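Hypothetical protein PA3696 (Pseudomonas aeruginosa, PDB 1YOX) is of unknown function but belongs to the AIM24 family, named for mitochondrial biogenesis, in the cupin clan, and forms an assembly of three identical chains. Local coordinates at residues A94-S99 with W221-P226; G139-E144 with V177-L182. All blocks are in the same frame, centred on the assembly; numbering follows the deposited sequence.

Contact 1. Residues A94-S99 with W221-P226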
loop_
_atom_site.group_PDB
_atom_site.type_symbol
_atom_site.label_atom_id
_atom_site.label_comp_id
_atom_site.label_asym_id
_atom_site.label_seq_id
_atom_site.Cartn_x
_atom_site.Cartn_y
_atom_site.Cartn_z
ATOM N N ALA C 94 -6.055 2.115 -9.232
ATOM C CA ALA C 94 -6.470 0.773 -8.797
ATOM C C ALA C 94 -6.758 0.771 -7.276
ATOM O O ALA C 94 -6.290 1.654 -6.555
ATOM C CB ALA C 94 -5.412 -0.246 -9.160
ATOM N N PRO C 95 -7.538 -0.222 -6.785
ATOM C CA PRO C 95 -7.861 -0.255 -5.354
ATOM C C PRO C 95 -6.856 -0.975 -4.470
ATOM O O PRO C 95 -7.224 -1.477 -3.401
ATOM C CB PRO C 95 -9.227 -0.937 -5.325
ATOM C CG PRO C 95 -9.275 -1.799 -6.597
ATOM C CD PRO C 95 -8.187 -1.328 -7.536
ATOM N N TYR C 96 -5.595 -1.019 -4.891
ATOM C CA TYR C 96 -4.510 -1.574 -4.064
ATOM C C TYR C 96 -3.211 -0.870 -4.494
ATOM O O TYR C 96 -3.144 -0.357 -5.619
ATOM C CB TYR C 96 -4.423 -3.111 -4.183
ATOM C CG TYR C 96 -4.428 -3.638 -5.594
ATOM C CD1 TYR C 96 -3.243 -3.925 -6.258
ATOM C CD2 TYR C 96 -5.628 -3.849 -6.268
ATOM C CE1 TYR C 96 -3.247 -4.399 -7.574
ATOM C CE2 TYR C 96 -5.645 -4.306 -7.566
ATOM C CZ TYR C 96 -4.460 -4.565 -8.214
ATOM O OH TYR C 96 -4.520 -5.024 -9.502
ATOM N N PRO C 97 -2.205 -0.809 -3.597
ATOM C CA PRO C 97 -1.023 0.022 -3.779
ATOM C C PRO C 97 -0.114 -0.471 -4.904
ATOM O O PRO C 97 0.117 -1.682 -5.031
ATOM C CB PRO C 97 -0.270 -0.131 -2.454
ATOM C CG PRO C 97 -1.168 -0.788 -1.541
ATOM C CD PRO C 97 -2.149 -1.544 -2.326
ATOM N N GLY C 98 0.414 0.465 -5.686
ATOM C CA GLY C 98 1.350 0.117 -6.721
ATOM C C GLY C 98 1.362 1.141 -7.826
ATOM O O GLY C 98 0.734 2.188 -7.715
ATOM N N SER C 99 2.066 0.828 -8.902
ATOM C CA SER C 99 2.278 1.840 -9.910
ATOM C C SER C 99 1.531 1.616 -11.218
ATOM O O SER C 99 1.029 0.545 -11.497
ATOM C CB SER C 99 3.776 2.061 -10.126
ATOM O OG SER C 99 4.438 0.830 -10.140
ATOM N N TRP C 221 5.012 -8.427 -17.936
ATOM C CA TRP C 221 4.882 -7.480 -16.826
ATOM C C TRP C 221 4.394 -8.192 -15.558
ATOM O O TRP C 221 3.324 -8.796 -15.540
ATOM C CB TRP C 221 3.983 -6.321 -17.237
ATOM C CG TRP C 221 4.134 -5.971 -18.714
ATOM C CD1 TRP C 221 3.900 -6.795 -19.803
ATOM C CD2 TRP C 221 4.547 -4.734 -19.245
ATOM N NE1 TRP C 221 4.149 -6.134 -20.976
ATOM C CE2 TRP C 221 4.544 -4.860 -20.666
ATOM C CE3 TRP C 221 4.931 -3.523 -18.672
ATOM C CZ2 TRP C 221 4.911 -3.821 -21.506
ATOM C CZ3 TRP C 221 5.285 -2.478 -19.514
ATOM C CH2 TRP C 221 5.271 -2.632 -20.918
ATOM N N LEU C 222 5.210 -8.126 -14.508
ATOM C CA LEU C 222 4.923 -8.820 -13.266
ATOM C C LEU C 222 4.800 -7.838 -12.101
ATOM O O LEU C 222 5.310 -6.736 -12.168
ATOM C CB LEU C 222 6.023 -9.849 -12.966
ATOM C CG LEU C 222 6.287 -10.938 -14.015
ATOM C CD1 LEU C 222 7.549 -11.711 -13.676
ATOM C CD2 LEU C 222 5.091 -11.862 -14.158
ATOM N N GLN C 223 4.116 -8.255 -11.036
ATOM C CA GLN C 223 3.873 -7.382 -9.900
ATOM C C GLN C 223 4.285 -8.115 -8.647
ATOM O O GLN C 223 4.001 -9.322 -8.512
ATOM C CB GLN C 223 2.391 -6.975 -9.848
ATOM C CG GLN C 223 1.378 -8.084 -9.474
ATOM C CD GLN C 223 -0.045 -7.758 -9.896
ATOM O OE1 GLN C 223 -0.688 -8.530 -10.620
ATOM N NE2 GLN C 223 -0.524 -6.594 -9.506
ATOM N N SER C 224 4.968 -7.410 -7.742
ATOM C CA SER C 224 5.419 -8.003 -6.495
ATOM C C SER C 224 4.315 -8.233 -5.455
ATOM O O SER C 224 4.451 -9.110 -4.605
ATOM C CB SER C 224 6.515 -7.142 -5.863
ATOM O OG SER C 224 6.018 -5.874 -5.472
ATOM N N LEU C 225 3.250 -7.425 -5.479
ATOM C CA LEU C 225 2.204 -7.528 -4.465
ATOM C C LEU C 225 0.838 -7.488 -5.117
ATOM O O LEU C 225 0.130 -6.486 -5.034
ATOM C CB LEU C 225 2.336 -6.471 -3.361
ATOM C CG LEU C 225 1.242 -6.474 -2.259
ATOM C CD1 LEU C 225 1.163 -7.772 -1.492
ATOM C CD2 LEU C 225 1.435 -5.311 -1.322
ATOM N N PRO C 226 0.451 -8.625 -5.723
ATOM C CA PRO C 226 -0.796 -8.708 -6.427
ATOM C C PRO C 226 -1.932 -8.635 -5.417
ATOM O O PRO C 226 -1.760 -9.024 -4.252
ATOM C CB PRO C 226 -0.734 -10.080 -7.120
ATOM C CG PRO C 226 0.267 -10.886 -6.382
ATOM C CD PRO C 226 1.185 -9.911 -5.695
HETATM O O HOH W 1 -0.939 -4.124 -3.716
#

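Contact 2. Residues G139-E144 with V177-L182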
loop_
_atom_site.group_PDB
_atom_site.type_symbol
_atom_site.label_atom_id
_atom_site.label_comp_id
_atom_site.label_asym_id
_atom_site.label_seq_id
_atom_site.Cartn_x
_atom_site.Cartn_y
_atom_site.Cartn_z
ATOM N N GLY C 139 -9.083 -20.879 -2.539
ATOM C CA GLY C 139 -8.497 -19.607 -2.092
ATOM C C GLY C 139 -9.063 -18.409 -2.858
ATOM O O GLY C 139 -10.211 -18.438 -3.314
ATOM N N PHE C 140 -8.247 -17.368 -3.015
ATOM C CA PHE C 140 -8.667 -16.127 -3.670
ATOM C C PHE C 140 -9.197 -16.369 -5.061
ATOM O O PHE C 140 -10.215 -15.796 -5.453
ATOM C CB PHE C 140 -7.520 -15.096 -3.735
ATOM C CG PHE C 140 -7.905 -13.814 -4.442
ATOM C CD1 PHE C 140 -8.516 -12.775 -3.743
ATOM C CD2 PHE C 140 -7.685 -13.661 -5.812
ATOM C CE1 PHE C 140 -8.893 -11.599 -4.386
ATOM C CE2 PHE C 140 -8.050 -12.500 -6.460
ATOM C CZ PHE C 140 -8.652 -11.455 -5.739
ATOM N N PHE C 141 -8.502 -17.216 -5.823
ATOM C CA PHE C 141 -8.965 -17.503 -7.181
ATOM C C PHE C 141 -10.139 -18.499 -7.238
ATOM O O PHE C 141 -10.702 -18.746 -8.304
ATOM C CB PHE C 141 -7.791 -17.836 -8.129
ATOM C CG PHE C 141 -6.948 -16.634 -8.472
ATOM C CD1 PHE C 141 -5.589 -16.624 -8.213
ATOM C CD2 PHE C 141 -7.539 -15.499 -9.017
ATOM C CE1 PHE C 141 -4.818 -15.517 -8.513
ATOM C CE2 PHE C 141 -6.797 -14.374 -9.327
ATOM C CZ PHE C 141 -5.428 -14.372 -9.073
ATOM N N GLY C 142 -10.543 -19.013 -6.081
ATOM C CA GLY C 142 -11.839 -19.690 -5.952
ATOM C C GLY C 142 -13.032 -18.743 -6.044
ATOM O O GLY C 142 -14.161 -19.168 -6.320
ATOM N N GLY C 143 -12.803 -17.449 -5.828
ATOM C CA GLY C 143 -13.916 -16.498 -5.826
ATOM C C GLY C 143 -14.387 -16.184 -7.234
ATOM O O GLY C 143 -15.033 -16.999 -7.912
ATOM N N GLU C 144 -14.035 -14.977 -7.656
ATOM C CA GLU C 144 -14.246 -14.480 -9.002
ATOM C C GLU C 144 -13.599 -15.416 -10.037
ATOM O O GLU C 144 -14.231 -15.780 -11.041
ATOM C CB GLU C 144 -13.672 -13.045 -9.065
ATOM C CG GLU C 144 -13.914 -12.274 -7.716
ATOM C CD GLU C 144 -13.106 -10.965 -7.538
ATOM O OE1 GLU C 144 -13.759 -9.931 -7.247
ATOM O OE2 GLU C 144 -11.842 -10.973 -7.652
ATOM N N VAL C 177 5.945 -18.246 -12.629
ATOM C CA VAL C 177 5.463 -17.105 -11.873
ATOM C C VAL C 177 4.326 -17.547 -10.948
ATOM O O VAL C 177 3.376 -18.210 -11.398
ATOM C CB VAL C 177 4.983 -15.970 -12.856
ATOM C CG1 VAL C 177 4.207 -14.882 -12.129
ATOM C CG2 VAL C 177 6.155 -15.357 -13.628
ATOM N N ASP C 178 4.409 -17.178 -9.664
ATOM C CA ASP C 178 3.217 -17.229 -8.795
ATOM C C ASP C 178 2.033 -16.579 -9.515
ATOM O O ASP C 178 2.133 -15.479 -10.024
ATOM C CB ASP C 178 3.449 -16.570 -7.434
ATOM C CG ASP C 178 2.257 -16.763 -6.466
ATOM O OD1 ASP C 178 1.511 -17.758 -6.576
ATOM O OD2 ASP C 178 2.068 -15.922 -5.572
ATOM N N THR C 179 0.920 -17.295 -9.589
ATOM C CA THR C 179 -0.121 -16.985 -10.566
ATOM C C THR C 179 -0.678 -15.559 -10.529
ATOM O O THR C 179 -0.786 -14.916 -11.564
ATOM C CB THR C 179 -1.191 -18.094 -10.597
ATOM O OG1 THR C 179 -0.621 -19.241 -11.247
ATOM C CG2 THR C 179 -2.442 -17.670 -11.362
ATOM N N GLY C 180 -0.987 -15.036 -9.351
ATOM C CA GLY C 180 -1.507 -13.671 -9.264
ATOM C C GLY C 180 -0.517 -12.580 -9.649
ATOM O O GLY C 180 -0.933 -11.471 -9.964
ATOM N N CYS C 181 0.780 -12.901 -9.610
ATOM C CA CYS C 181 1.865 -11.982 -9.953
ATOM C C CYS C 181 1.960 -11.576 -11.425
ATOM O O CYS C 181 2.716 -10.667 -11.766
ATOM C CB CYS C 181 3.215 -12.542 -9.488
ATOM S SG CYS C 181 3.420 -12.464 -7.726
ATOM N N LEU C 182 1.204 -12.222 -12.296
ATOM C CA LEU C 182 1.181 -11.820 -13.700
ATOM C C LEU C 182 0.292 -10.603 -13.980
ATOM O O LEU C 182 -0.923 -10.694 -13.918
ATOM C CB LEU C 182 0.752 -12.997 -14.583
ATOM C CG LEU C 182 0.950 -12.927 -16.114
ATOM C CD1 LEU C 182 2.356 -12.598 -16.478
ATOM C CD2 LEU C 182 0.524 -14.253 -16.782
#

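Contact 1. Residues A94-S99 with W221-P226
The phenol ring of Y96 meets the end of Q223 at its edge, near the ring plane, while the carbonyl of L225 approaches the same ring obliquely. H160 adds an edge-to-face partner and F227 a ring set at a shallow angle. The site lies in the cupin-clan, antiparallel β fold of the AIM24 family, where the lead-in to strand 98-104 of one six-stranded sheet faces the end of strand 219-223 of another. The amide end of Q223 comes up to the CE1 edge of the Y96 ring. The two side chains cross at about a right angle, with ring and amide planes 45° apart; the amide meets the ring rim and does not lie over its face. Y96 CG sits between its backbone N and carbonyl carbon (chi1 49°), which swings the ring back alongside A94. Tyrosine suits the buried place: its ring packs among H160, F227 and the end of Q223, and its OH is hydrogen-bonded to the D117 carbonyl. P97 packs on P97 of the third subunit and L225 on M17 of the second, which puts the junction close to both interfaces. One water spans the backbones, giving hydrogen bonds to P97 O at 3.0 Å and L225 O at 2.9 Å; the two carbonyl oxygens subtend about 110° at the water oxygen, close to tetrahedral.

Contact 2. Residues G139-E144 with V177-L182
T179 OG1 is held by a hydrogen bond with T212 OG1 and a weak one with L210 O, which ties this buried hydroxyl twice to strand 210-216. With OG1 beside the backbone N (chi1 -73°), the methyl CG2 is directed instead at F141 and stands 4.3 Å from its CE1, oblique to the ring. The main touch is made by G180: its CA lies at the edge of the F141 ring, in plane, 3.9 Å from CE1 and 4.0 Å from CZ. Having no side chain, glycine lets the aromatic edge come right up to the backbone of the 3-10 turn 179-181. That turn, entered from strand 173-178, is fastened by C181 N to D178 O at 2.9 Å. Across from it, F141 projects from the loop between strands 127-134 and 146-152, whose bend is closed by G142 N to G139 O at 2.8 Å. F140 CD2 lies 3.6 Å above one face of the F141 ring, offset toward the rim, and F146 meets F141 edge-to-face. F140 and F141 both also touch S228 of helix 227-237. No hydrogen bond joins the two segments, so van der Waals packing alone connects them directly: the T179 hydroxyl spends its polar capacity on strand 210-216, and the two turn-closing bonds stay within their own segments.

How the contacts relate
Following the chain from its N terminus, 94-99 opens contact 1 and leads into strand 98-104; then 139-144 and 177-182 form contact 2, and 221-226 closes contact 1 just before helix 227-237. Contact 2 therefore nests within the 121 residues, rich in strand and without helix, that separate the halves of contact 1. The smaller loop joins a hairpin connection to the end of strand 173-178, whereas the larger one spans the junction of two six-stranded sheets. Their centres are 13 Å apart, and they meet directly: Q223 N probably donates a hydrogen bond to C181 O, at 2.9 Å. Both contacts also reach the third subunit.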